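PDB 5ICQ: methylocystis parvus OBBP MbnE from Methylocystis parvus OBBP, which probably binds the copper-chelating peptide methanobactin in the periplasm, as a solute-binding protein of family 5 that takes part in methanobactin transport. Local coordinates for residues A331-F342 against L437-F446; T144-F152 against A173-Y183. All coordinates share one frame; numbering follows the deposited sequence.

Interaction 1 (A331-F342 against L437-F446); sequences ALFKDARLREAF and LMKDGEPFSF. With SO4 (sulfate ion), chain C.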
loop_
_atom_site.group_PDB
_atom_site.type_symbol
_atom_site.label_atom_id
_atom_site.label_comp_id
_atom_site.label_asym_id
_atom_site.label_seq_id
_atom_site.Cartn_x
_atom_site.Cartn_y
_atom_site.Cartn_z
ATOM N N ALA A 331 0.804 -8.099 30.152
ATOM C CA ALA A 331 -0.388 -8.377 30.948
ATOM C C ALA A 331 -1.327 -7.180 31.035
ATOM O O ALA A 331 -2.551 -7.348 31.056
ATOM C CB ALA A 331 0.027 -8.832 32.352
ATOM N N LEU A 332 -0.788 -5.961 31.053
ATOM C CA LEU A 332 -1.649 -4.795 31.218
ATOM C C LEU A 332 -2.616 -4.595 30.056
ATOM O O LEU A 332 -3.642 -3.930 30.243
ATOM C CB LEU A 332 -0.810 -3.530 31.406
ATOM C CG LEU A 332 -0.282 -2.832 30.156
ATOM C CD1 LEU A 332 0.403 -1.524 30.565
ATOM C CD2 LEU A 332 0.702 -3.710 29.395
ATOM N N PHE A 333 -2.327 -5.147 28.870
ATOM C CA PHE A 333 -3.185 -4.962 27.698
ATOM C C PHE A 333 -3.768 -6.282 27.183
ATOM O O PHE A 333 -4.125 -6.387 26.006
ATOM C CB PHE A 333 -2.424 -4.245 26.577
ATOM C CG PHE A 333 -2.184 -2.774 26.840
ATOM C CD1 PHE A 333 -3.133 -2.004 27.507
ATOM C CD2 PHE A 333 -1.002 -2.160 26.428
ATOM C CE1 PHE A 333 -2.923 -0.650 27.748
ATOM C CE2 PHE A 333 -0.780 -0.796 26.665
ATOM C CZ PHE A 333 -1.745 -0.040 27.323
ATOM N N LYS A 334 -3.886 -7.292 28.039
ATOM C CA LYS A 334 -4.380 -8.580 27.566
ATOM C C LYS A 334 -5.895 -8.629 27.404
ATOM O O LYS A 334 -6.395 -9.496 26.682
ATOM C CB LYS A 334 -3.921 -9.692 28.512
ATOM C CG LYS A 334 -2.462 -10.067 28.263
ATOM C CD LYS A 334 -2.054 -11.325 28.996
ATOM C CE LYS A 334 -0.605 -11.664 28.688
ATOM N NZ LYS A 334 -0.189 -12.944 29.325
ATOM N N ASP A 335 -6.638 -7.727 28.037
ATOM C CA ASP A 335 -8.101 -7.803 28.047
ATOM C C ASP A 335 -8.679 -6.887 26.964
ATOM O O ASP A 335 -8.477 -5.670 27.005
ATOM C CB ASP A 335 -8.631 -7.434 29.433
ATOM C CG ASP A 335 -10.121 -7.770 29.620
ATOM O OD1 ASP A 335 -10.904 -7.666 28.662
ATOM O OD2 ASP A 335 -10.507 -8.139 30.746
ATOM N N ALA A 336 -9.418 -7.468 26.007
ATOM C CA ALA A 336 -9.974 -6.662 24.915
ATOM C C ALA A 336 -10.937 -5.597 25.425
ATOM O O ALA A 336 -11.142 -4.573 24.757
ATOM C CB ALA A 336 -10.688 -7.548 23.886
ATOM N N ARG A 337 -11.569 -5.838 26.578
ATOM C CA ARG A 337 -12.498 -4.858 27.137
ATOM C C ARG A 337 -11.757 -3.620 27.613
ATOM O O ARG A 337 -12.248 -2.493 27.451
ATOM C CB ARG A 337 -13.289 -5.471 28.301
ATOM C CG ARG A 337 -14.266 -6.574 27.899
ATOM C CD ARG A 337 -14.803 -7.308 29.125
ATOM N NE ARG A 337 -13.740 -8.000 29.857
ATOM C CZ ARG A 337 -13.956 -8.842 30.863
ATOM N NH1 ARG A 337 -15.200 -9.105 31.254
ATOM N NH2 ARG A 337 -12.934 -9.415 31.483
ATOM N N LEU A 338 -10.583 -3.812 28.222
ATOM C CA LEU A 338 -9.764 -2.658 28.603
ATOM C C LEU A 338 -9.236 -1.923 27.377
ATOM O O LEU A 338 -9.169 -0.689 27.370
ATOM C CB LEU A 338 -8.608 -3.099 29.512
ATOM C CG LEU A 338 -7.641 -1.999 29.996
ATOM C CD1 LEU A 338 -7.140 -2.300 31.410
ATOM C CD2 LEU A 338 -6.441 -1.838 29.065
ATOM N N ARG A 339 -8.816 -2.659 26.341
ATOM C CA ARG A 339 -8.358 -1.988 25.130
ATOM C C ARG A 339 -9.479 -1.166 24.513
ATOM O O ARG A 339 -9.252 -0.030 24.077
ATOM C CB ARG A 339 -7.807 -2.998 24.116
ATOM C CG ARG A 339 -6.660 -3.834 24.701
ATOM C CD ARG A 339 -5.887 -4.634 23.647
ATOM N NE ARG A 339 -6.714 -5.646 22.972
ATOM C CZ ARG A 339 -6.721 -6.940 23.267
ATOM N NH1 ARG A 339 -5.988 -7.399 24.293
ATOM N NH2 ARG A 339 -7.472 -7.778 22.563
ATOM N N GLU A 340 -10.693 -1.728 24.454
ATOM C CA GLU A 340 -11.830 -0.964 23.937
ATOM C C GLU A 340 -12.071 0.292 24.766
ATOM O O GLU A 340 -12.284 1.384 24.218
ATOM C CB GLU A 340 -13.099 -1.823 23.899
ATOM C CG GLU A 340 -14.327 -0.990 23.492
ATOM C CD GLU A 340 -15.579 -1.808 23.202
ATOM O OE1 GLU A 340 -15.617 -3.012 23.520
ATOM O OE2 GLU A 340 -16.534 -1.231 22.637
ATOM N N ALA A 341 -12.045 0.157 26.098
ATOM C CA ALA A 341 -12.275 1.311 26.964
ATOM C C ALA A 341 -11.222 2.396 26.758
ATOM O O ALA A 341 -11.552 3.590 26.701
ATOM C CB ALA A 341 -12.283 0.868 28.430
ATOM N N PHE A 342 -9.945 2.012 26.669
ATOM C CA PHE A 342 -8.910 3.015 26.449
ATOM C C PHE A 342 -9.112 3.711 25.112
ATOM O O PHE A 342 -8.878 4.921 24.988
ATOM C CB PHE A 342 -7.518 2.384 26.503
ATOM C CG PHE A 342 -6.966 2.216 27.888
ATOM C CD1 PHE A 342 -7.805 2.041 28.980
ATOM C CD2 PHE A 342 -5.587 2.240 28.098
ATOM C CE1 PHE A 342 -7.276 1.876 30.260
ATOM C CE2 PHE A 342 -5.054 2.077 29.370
ATOM C CZ PHE A 342 -5.901 1.892 30.454
ATOM N N LEU A 437 -6.674 4.775 38.390
ATOM C CA LEU A 437 -7.216 3.492 37.962
ATOM C C LEU A 437 -6.332 2.363 38.483
ATOM O O LEU A 437 -5.117 2.372 38.269
ATOM C CB LEU A 437 -7.290 3.437 36.438
ATOM C CG LEU A 437 -7.970 2.182 35.900
ATOM C CD1 LEU A 437 -9.475 2.325 36.084
ATOM C CD2 LEU A 437 -7.597 1.953 34.430
ATOM N N MET A 438 -6.933 1.379 39.148
ATOM C CA MET A 438 -6.185 0.276 39.737
ATOM C C MET A 438 -6.421 -1.003 38.945
ATOM O O MET A 438 -7.559 -1.314 38.580
ATOM C CB MET A 438 -6.589 0.053 41.201
ATOM C CG MET A 438 -6.485 1.291 42.077
ATOM S SD MET A 438 -4.792 1.877 42.291
ATOM C CE MET A 438 -4.107 0.631 43.380
ATOM N N LYS A 439 -5.339 -1.740 38.674
ATOM C CA LYS A 439 -5.425 -3.080 38.099
ATOM C C LYS A 439 -4.491 -4.002 38.870
ATOM O O LYS A 439 -3.306 -3.689 39.040
ATOM C CB LYS A 439 -5.067 -3.094 36.608
ATOM C CG LYS A 439 -5.157 -4.472 35.970
ATOM C CD LYS A 439 -4.765 -4.442 34.490
ATOM C CE LYS A 439 -4.923 -5.822 33.850
ATOM N NZ LYS A 439 -3.835 -6.755 34.251
ATOM N N ASP A 440 -5.027 -5.128 39.341
ATOM C CA ASP A 440 -4.262 -6.084 40.149
ATOM C C ASP A 440 -3.592 -5.402 41.342
ATOM O O ASP A 440 -2.444 -5.689 41.687
ATOM C CB ASP A 440 -3.227 -6.819 39.298
ATOM C CG ASP A 440 -3.848 -7.567 38.138
ATOM O OD1 ASP A 440 -4.961 -8.111 38.302
ATOM O OD2 ASP A 440 -3.218 -7.614 37.060
ATOM N N GLY A 441 -4.300 -4.463 41.959
ATOM C CA GLY A 441 -3.799 -3.806 43.151
ATOM C C GLY A 441 -2.758 -2.723 42.946
ATOM O O GLY A 441 -2.248 -2.197 43.938
ATOM N N GLU A 442 -2.432 -2.361 41.704
ATOM C CA GLU A 442 -1.430 -1.352 41.388
ATOM C C GLU A 442 -2.017 -0.281 40.477
ATOM O O GLU A 442 -2.902 -0.571 39.670
ATOM C CB GLU A 442 -0.212 -1.983 40.694
ATOM C CG GLU A 442 0.544 -2.999 41.537
ATOM C CD GLU A 442 1.372 -2.350 42.626
ATOM O OE1 GLU A 442 1.304 -2.815 43.785
ATOM O OE2 GLU A 442 2.093 -1.374 42.324
ATOM N N PRO A 443 -1.531 0.959 40.570
ATOM C CA PRO A 443 -2.028 2.011 39.674
ATOM C C PRO A 443 -1.666 1.703 38.228
ATOM O O PRO A 443 -0.591 1.170 37.940
ATOM C CB PRO A 443 -1.316 3.276 40.171
ATOM C CG PRO A 443 -0.708 2.912 41.500
ATOM C CD PRO A 443 -0.454 1.445 41.449
ATOM N N PHE A 444 -2.579 2.021 37.316
ATOM C CA PHE A 444 -2.355 1.684 35.912
ATOM C C PHE A 444 -1.460 2.745 35.280
ATOM O O PHE A 444 -1.778 3.944 35.330
ATOM C CB PHE A 444 -3.676 1.571 35.145
ATOM C CG PHE A 444 -3.558 0.776 33.867
ATOM C CD1 PHE A 444 -2.900 1.301 32.762
ATOM C CD2 PHE A 444 -4.065 -0.517 33.789
ATOM C CE1 PHE A 444 -2.767 0.572 31.591
ATOM C CE2 PHE A 444 -3.934 -1.260 32.618
ATOM C CZ PHE A 444 -3.284 -0.711 31.519
ATOM N N SER A 445 -0.337 2.316 34.701
ATOM C CA SER A 445 0.507 3.255 33.977
ATOM C C SER A 445 1.237 2.532 32.853
ATOM O O SER A 445 1.517 1.334 32.938
ATOM C CB SER A 445 1.502 3.965 34.907
ATOM O OG SER A 445 2.576 3.133 35.246
ATOM N N PHE A 446 1.524 3.272 31.785
ATOM C CA PHE A 446 2.189 2.677 30.632
ATOM C C PHE A 446 2.876 3.772 29.836
ATOM O O PHE A 446 2.696 4.964 30.087
ATOM C CB PHE A 446 1.210 1.874 29.759
ATOM C CG PHE A 446 0.232 2.707 28.938
ATOM C CD1 PHE A 446 -0.957 3.156 29.492
ATOM C CD2 PHE A 446 0.484 2.983 27.595
ATOM C CE1 PHE A 446 -1.870 3.886 28.734
ATOM C CE2 PHE A 446 -0.422 3.726 26.824
ATOM C CZ PHE A 446 -1.605 4.173 27.394
HETATM S S SO4 C . 4.360 -8.746 31.448
HETATM O O1 SO4 C . 5.492 -8.962 30.548
HETATM O O2 SO4 C . 4.671 -9.279 32.775
HETATM O O3 SO4 C . 4.106 -7.311 31.555
HETATM O O4 SO4 C . 3.179 -9.432 30.926
HETATM O O HOH W 1 -3.747 -9.283 32.486
#
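Phe-444 holds CG opposite its backbone N (chi1 -160°), which carries its ring toward segment 331-342 to meet Phe-342, whose CG lies beside its own N and opposite the carbonyl carbon (chi1 -83°). The two side chains come from opposite directions and join as a T-shaped pair: the edge of Phe-342 points at one face of Phe-444, centroids 5.1 Å apart and planes at 70°, with Phe-342 CE2 3.5 Å from Phe-444 CE1. A second T-shaped pair has Phe-333 as the edge, its CZ standing 3.7 Å above the plane of Phe-446 and over the ring centre. Phe-342 also runs past Phe-446, but these rings scarcely overlap. The four phenylalanines thus form an aromatic cluster where helix 336-343 and the loop leading into it pack against the beta-hairpin of strands 437-439 and 442-450, within the lobe of this family 5 solute-binding protein built on the mixed sheet that includes strands 322-326 and 442-450; Phe-326 of strand 322-326 sets its ring edge-to-face with Phe-333. Leucines fill in around the rings. Leu-332 CD1 packs on Phe-446 CB at 3.6 Å, while Leu-338 reaches Phe-444 CE2 with its own CD1, also at 3.6 Å. Toward the hairpin's type I' turn the chemistry becomes polar. Lys-439, extended until it bends at its last torsion, offers NZ to Ala-331 O in a weak 3.5 Å bond, and a water bridges the same two atoms. A salt bridge to Asp-440 OD2, met from above the carboxylate plane, also holds the ammonium. On the helix side, Asp-335 is the N-cap: its OD1 accepts from Arg-337 N, and its carboxylate is gripped side-on by Arg-337 NE and NH2. Ala-331 N donates to a sulfate ion, probably from the crystallisation liquor, at 2.8 Å.

Interaction 2 (T144-F152 against A173-Y183); sequences TAEDVLFSF and ATAPDPHRVAY
Leu-149 reaches from helix 145-158 to the antiparallel sheet's edge hairpin, strands 172-175 and 180-184, the latter also paired with 126-131. Its CB leads to CG beside the backbone N (chi1 -68°), and the two methyls divide: CD1 lies 3.9 Å from Ala-175 CB, whereas CD2 touches Ala-173 CB at 3.7 Å and also meets Val-181 CG1. One turn back, Ala-145 CB packs against Ala-175 CB and Val-181 CG2; the latter methyl also touches Val-148 CB. Farther along, Tyr-183 lays CE1 over one face of Phe-152, 3.8 Å above the plane and toward the rim, and its OH touches Val-148 CG1. Leu-197 of helix 193-198 adjoins both aromatic side chains. At the helix start Thr-144 and Asp-147 form a capping box: Thr-144 N donates to the anti lone pair of Asp-147 OD2, and Thr-144 OG1 takes a weak bond from Glu-146 N. The next amide, Ala-145 N, donates across the contact to Pro-178 O in the type I turn (2.8 Å, N-H...O 161°), and Asp-177 OD1 accepts from His-179 N in an Asx turn. A first-turn amide is satisfied by the hairpin's turn, tying the helix start to it, while the rest is mostly apolar packing.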
loop_
_atom_site.group_PDB
_atom_site.type_symbol
_atom_site.label_atom_id
_atom_site.label_comp_id
_atom_site.label_asym_id
_atom_site.label_seq_id
_atom_site.Cartn_x
_atom_site.Cartn_y
_atom_site.Cartn_z
ATOM N N THR A 144 13.275 -13.741 -24.778
ATOM C CA THR A 144 12.922 -15.156 -24.913
ATOM C C THR A 144 12.673 -15.764 -23.537
ATOM O O THR A 144 12.909 -15.138 -22.499
ATOM C CB THR A 144 14.009 -15.959 -25.643
ATOM O OG1 THR A 144 15.183 -16.024 -24.827
ATOM C CG2 THR A 144 14.352 -15.305 -26.986
ATOM N N ALA A 145 12.201 -17.017 -23.539
ATOM C CA ALA A 145 11.968 -17.722 -22.281
ATOM C C ALA A 145 13.235 -17.788 -21.435
ATOM O O ALA A 145 13.159 -17.788 -20.199
ATOM C CB ALA A 145 11.438 -19.129 -22.557
ATOM N N GLU A 146 14.403 -17.829 -22.083
ATOM C CA GLU A 146 15.671 -17.826 -21.358
ATOM C C GLU A 146 15.805 -16.595 -20.461
ATOM O O GLU A 146 16.326 -16.695 -19.345
ATOM C CB GLU A 146 16.831 -17.912 -22.360
ATOM C CG GLU A 146 18.238 -17.924 -21.755
ATOM C CD GLU A 146 19.354 -17.910 -22.813
ATOM O OE1 GLU A 146 19.172 -17.288 -23.887
ATOM O OE2 GLU A 146 20.419 -18.525 -22.568
ATOM N N ASP A 147 15.333 -15.423 -20.921
ATOM C CA ASP A 147 15.386 -14.227 -20.076
ATOM C C ASP A 147 14.437 -14.332 -18.891
ATOM O O ASP A 147 14.758 -13.864 -17.793
ATOM C CB ASP A 147 15.054 -12.966 -20.881
ATOM C CG ASP A 147 16.049 -12.705 -21.987
ATOM O OD1 ASP A 147 17.222 -12.438 -21.655
ATOM O OD2 ASP A 147 15.659 -12.766 -23.177
ATOM N N VAL A 148 13.251 -14.911 -19.099
ATOM C CA VAL A 148 12.291 -15.040 -18.004
ATOM C C VAL A 148 12.819 -15.991 -16.937
ATOM O O VAL A 148 12.700 -15.719 -15.737
ATOM C CB VAL A 148 10.924 -15.500 -18.539
ATOM C CG1 VAL A 148 9.922 -15.664 -17.381
ATOM C CG2 VAL A 148 10.397 -14.516 -19.575
ATOM N N LEU A 149 13.398 -17.126 -17.355
ATOM C CA LEU A 149 13.935 -18.080 -16.384
ATOM C C LEU A 149 15.168 -17.522 -15.682
ATOM O O LEU A 149 15.376 -17.772 -14.488
ATOM C CB LEU A 149 14.269 -19.403 -17.075
ATOM C CG LEU A 149 13.074 -20.207 -17.600
ATOM C CD1 LEU A 149 13.544 -21.505 -18.249
ATOM C CD2 LEU A 149 12.082 -20.497 -16.481
ATOM N N PHE A 150 16.017 -16.800 -16.418
ATOM C CA PHE A 150 17.146 -16.107 -15.803
ATOM C C PHE A 150 16.674 -15.135 -14.728
ATOM O O PHE A 150 17.256 -15.064 -13.636
ATOM C CB PHE A 150 17.931 -15.371 -16.892
ATOM C CG PHE A 150 18.822 -14.265 -16.385
ATOM C CD1 PHE A 150 20.084 -14.552 -15.887
ATOM C CD2 PHE A 150 18.415 -12.940 -16.444
ATOM C CE1 PHE A 150 20.923 -13.546 -15.432
ATOM C CE2 PHE A 150 19.245 -11.920 -15.981
ATOM C CZ PHE A 150 20.513 -12.230 -15.480
ATOM N N SER A 151 15.613 -14.376 -15.023
ATOM C CA SER A 151 15.113 -13.393 -14.069
ATOM C C SER A 151 14.485 -14.075 -12.864
ATOM O O SER A 151 14.687 -13.643 -11.722
ATOM C CB SER A 151 14.099 -12.475 -14.754
ATOM O OG SER A 151 14.687 -11.779 -15.844
ATOM N N PHE A 152 13.699 -15.125 -13.110
ATOM C CA PHE A 152 13.105 -15.895 -12.023
ATOM C C PHE A 152 14.178 -16.445 -11.091
ATOM O O PHE A 152 14.091 -16.288 -9.870
ATOM C CB PHE A 152 12.261 -17.029 -12.605
ATOM C CG PHE A 152 11.742 -17.993 -11.573
ATOM C CD1 PHE A 152 10.637 -17.669 -10.800
ATOM C CD2 PHE A 152 12.351 -19.227 -11.389
ATOM C CE1 PHE A 152 10.151 -18.560 -9.847
ATOM C CE2 PHE A 152 11.867 -20.124 -10.435
ATOM C CZ PHE A 152 10.766 -19.785 -9.669
ATOM N N ALA A 173 10.232 -24.494 -13.012
ATOM C CA ALA A 173 10.125 -23.442 -14.019
ATOM C C ALA A 173 10.928 -23.887 -15.229
ATOM O O ALA A 173 12.146 -24.067 -15.128
ATOM C CB ALA A 173 10.658 -22.106 -13.496
ATOM N N THR A 174 10.255 -24.071 -16.362
ATOM C CA THR A 174 10.889 -24.609 -17.557
ATOM C C THR A 174 10.414 -23.844 -18.783
ATOM O O THR A 174 9.423 -23.108 -18.752
ATOM C CB THR A 174 10.581 -26.097 -17.753
ATOM O OG1 THR A 174 9.181 -26.250 -18.000
ATOM C CG2 THR A 174 10.972 -26.913 -16.528
ATOM N N ALA A 175 11.140 -24.039 -19.882
ATOM C CA ALA A 175 10.824 -23.429 -21.171
ATOM C C ALA A 175 10.616 -24.559 -22.169
ATOM O O ALA A 175 11.589 -25.069 -22.742
ATOM C CB ALA A 175 11.941 -22.492 -21.625
ATOM N N PRO A 176 9.376 -24.998 -22.393
ATOM C CA PRO A 176 9.158 -26.044 -23.409
ATOM C C PRO A 176 9.636 -25.631 -24.791
ATOM O O PRO A 176 10.011 -26.491 -25.594
ATOM C CB PRO A 176 7.638 -26.270 -23.367
ATOM C CG PRO A 176 7.073 -25.078 -22.665
ATOM C CD PRO A 176 8.130 -24.610 -21.713
ATOM N N ASP A 177 9.643 -24.336 -25.079
ATOM C CA ASP A 177 10.256 -23.786 -26.279
ATOM C C ASP A 177 10.618 -22.335 -25.984
ATOM O O ASP A 177 10.222 -21.794 -24.938
ATOM C CB ASP A 177 9.313 -23.907 -27.491
ATOM C CG ASP A 177 8.020 -23.152 -27.299
ATOM O OD1 ASP A 177 8.033 -21.907 -27.439
ATOM O OD2 ASP A 177 6.991 -23.803 -27.019
ATOM N N PRO A 178 11.386 -21.676 -26.861
ATOM C CA PRO A 178 11.861 -20.314 -26.539
ATOM C C PRO A 178 10.762 -19.275 -26.333
ATOM O O PRO A 178 11.075 -18.168 -25.872
ATOM C CB PRO A 178 12.736 -19.953 -27.750
ATOM C CG PRO A 178 13.208 -21.264 -28.263
ATOM C CD PRO A 178 12.044 -22.192 -28.081
ATOM N N HIS A 179 9.498 -19.580 -26.642
ATOM C CA HIS A 179 8.418 -18.606 -26.491
ATOM C C HIS A 179 7.385 -19.008 -25.448
ATOM O O HIS A 179 6.290 -18.428 -25.419
ATOM C CB HIS A 179 7.736 -18.367 -27.838
ATOM C CG HIS A 179 8.632 -17.721 -28.848
ATOM N ND1 HIS A 179 9.129 -18.395 -29.943
ATOM C CD2 HIS A 179 9.139 -16.466 -28.915
ATOM C CE1 HIS A 179 9.894 -17.581 -30.648
ATOM N NE2 HIS A 179 9.918 -16.405 -30.045
ATOM N N ARG A 180 7.690 -19.988 -24.599
ATOM C CA ARG A 180 6.784 -20.416 -23.545
ATOM C C ARG A 180 7.564 -20.617 -22.254
ATOM O O ARG A 180 8.658 -21.183 -22.271
ATOM C CB ARG A 180 6.070 -21.723 -23.921
ATOM C CG ARG A 180 4.914 -21.569 -24.890
ATOM C CD ARG A 180 4.405 -22.939 -25.329
ATOM N NE ARG A 180 3.161 -22.863 -26.089
ATOM C CZ ARG A 180 3.081 -22.572 -27.385
ATOM N NH1 ARG A 180 4.179 -22.321 -28.083
ATOM N NH2 ARG A 180 1.899 -22.531 -27.985
ATOM N N VAL A 181 6.996 -20.156 -21.139
ATOM C CA VAL A 181 7.530 -20.408 -19.803
ATOM C C VAL A 181 6.446 -21.118 -19.000
ATOM O O VAL A 181 5.362 -20.557 -18.788
ATOM C CB VAL A 181 7.957 -19.114 -19.094
ATOM C CG1 VAL A 181 8.521 -19.438 -17.709
ATOM C CG2 VAL A 181 8.966 -18.350 -19.940
ATOM N N ALA A 182 6.743 -22.336 -18.543
ATOM C CA ALA A 182 5.802 -23.170 -17.801
ATOM C C ALA A 182 6.214 -23.222 -16.336
ATOM O O ALA A 182 7.339 -23.631 -16.017
ATOM C CB ALA A 182 5.750 -24.580 -18.392
ATOM N N TYR A 183 5.307 -22.813 -15.452
ATOM C CA TYR A 183 5.517 -22.899 -14.010
ATOM C C TYR A 183 4.632 -24.005 -13.432
ATOM O O TYR A 183 3.402 -23.970 -13.599
ATOM C CB TYR A 183 5.209 -21.572 -13.314
ATOM C CG TYR A 183 6.178 -20.448 -13.606
ATOM C CD1 TYR A 183 7.433 -20.418 -13.014
ATOM C CD2 TYR A 183 5.815 -19.382 -14.425
ATOM C CE1 TYR A 183 8.315 -19.384 -13.255
ATOM C CE2 TYR A 183 6.696 -18.336 -14.672
ATOM C CZ TYR A 183 7.940 -18.341 -14.082
ATOM O OH TYR A 183 8.812 -17.302 -14.332
#

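The two contacts share no element and lie on opposite sides of the chain's centre, with centres about 57 Å apart. Each sets a helix against a beta-hairpin: in interaction 1 a short helix, its preceding loop and a mixed-sheet hairpin, in interaction 2 the first two turns of a longer one and an antiparallel-sheet hairpin. Interaction 1 is largely buried, and rings carry it; its polar link across the segments is a weak lysine bond, backed by a water, toward the exposed turn. Interaction 2 is only partly buried. Small aliphatic side chains do most of its packing, with a single aromatic pair, and a well-formed backbone hydrogen bond joins its helix start to the turn.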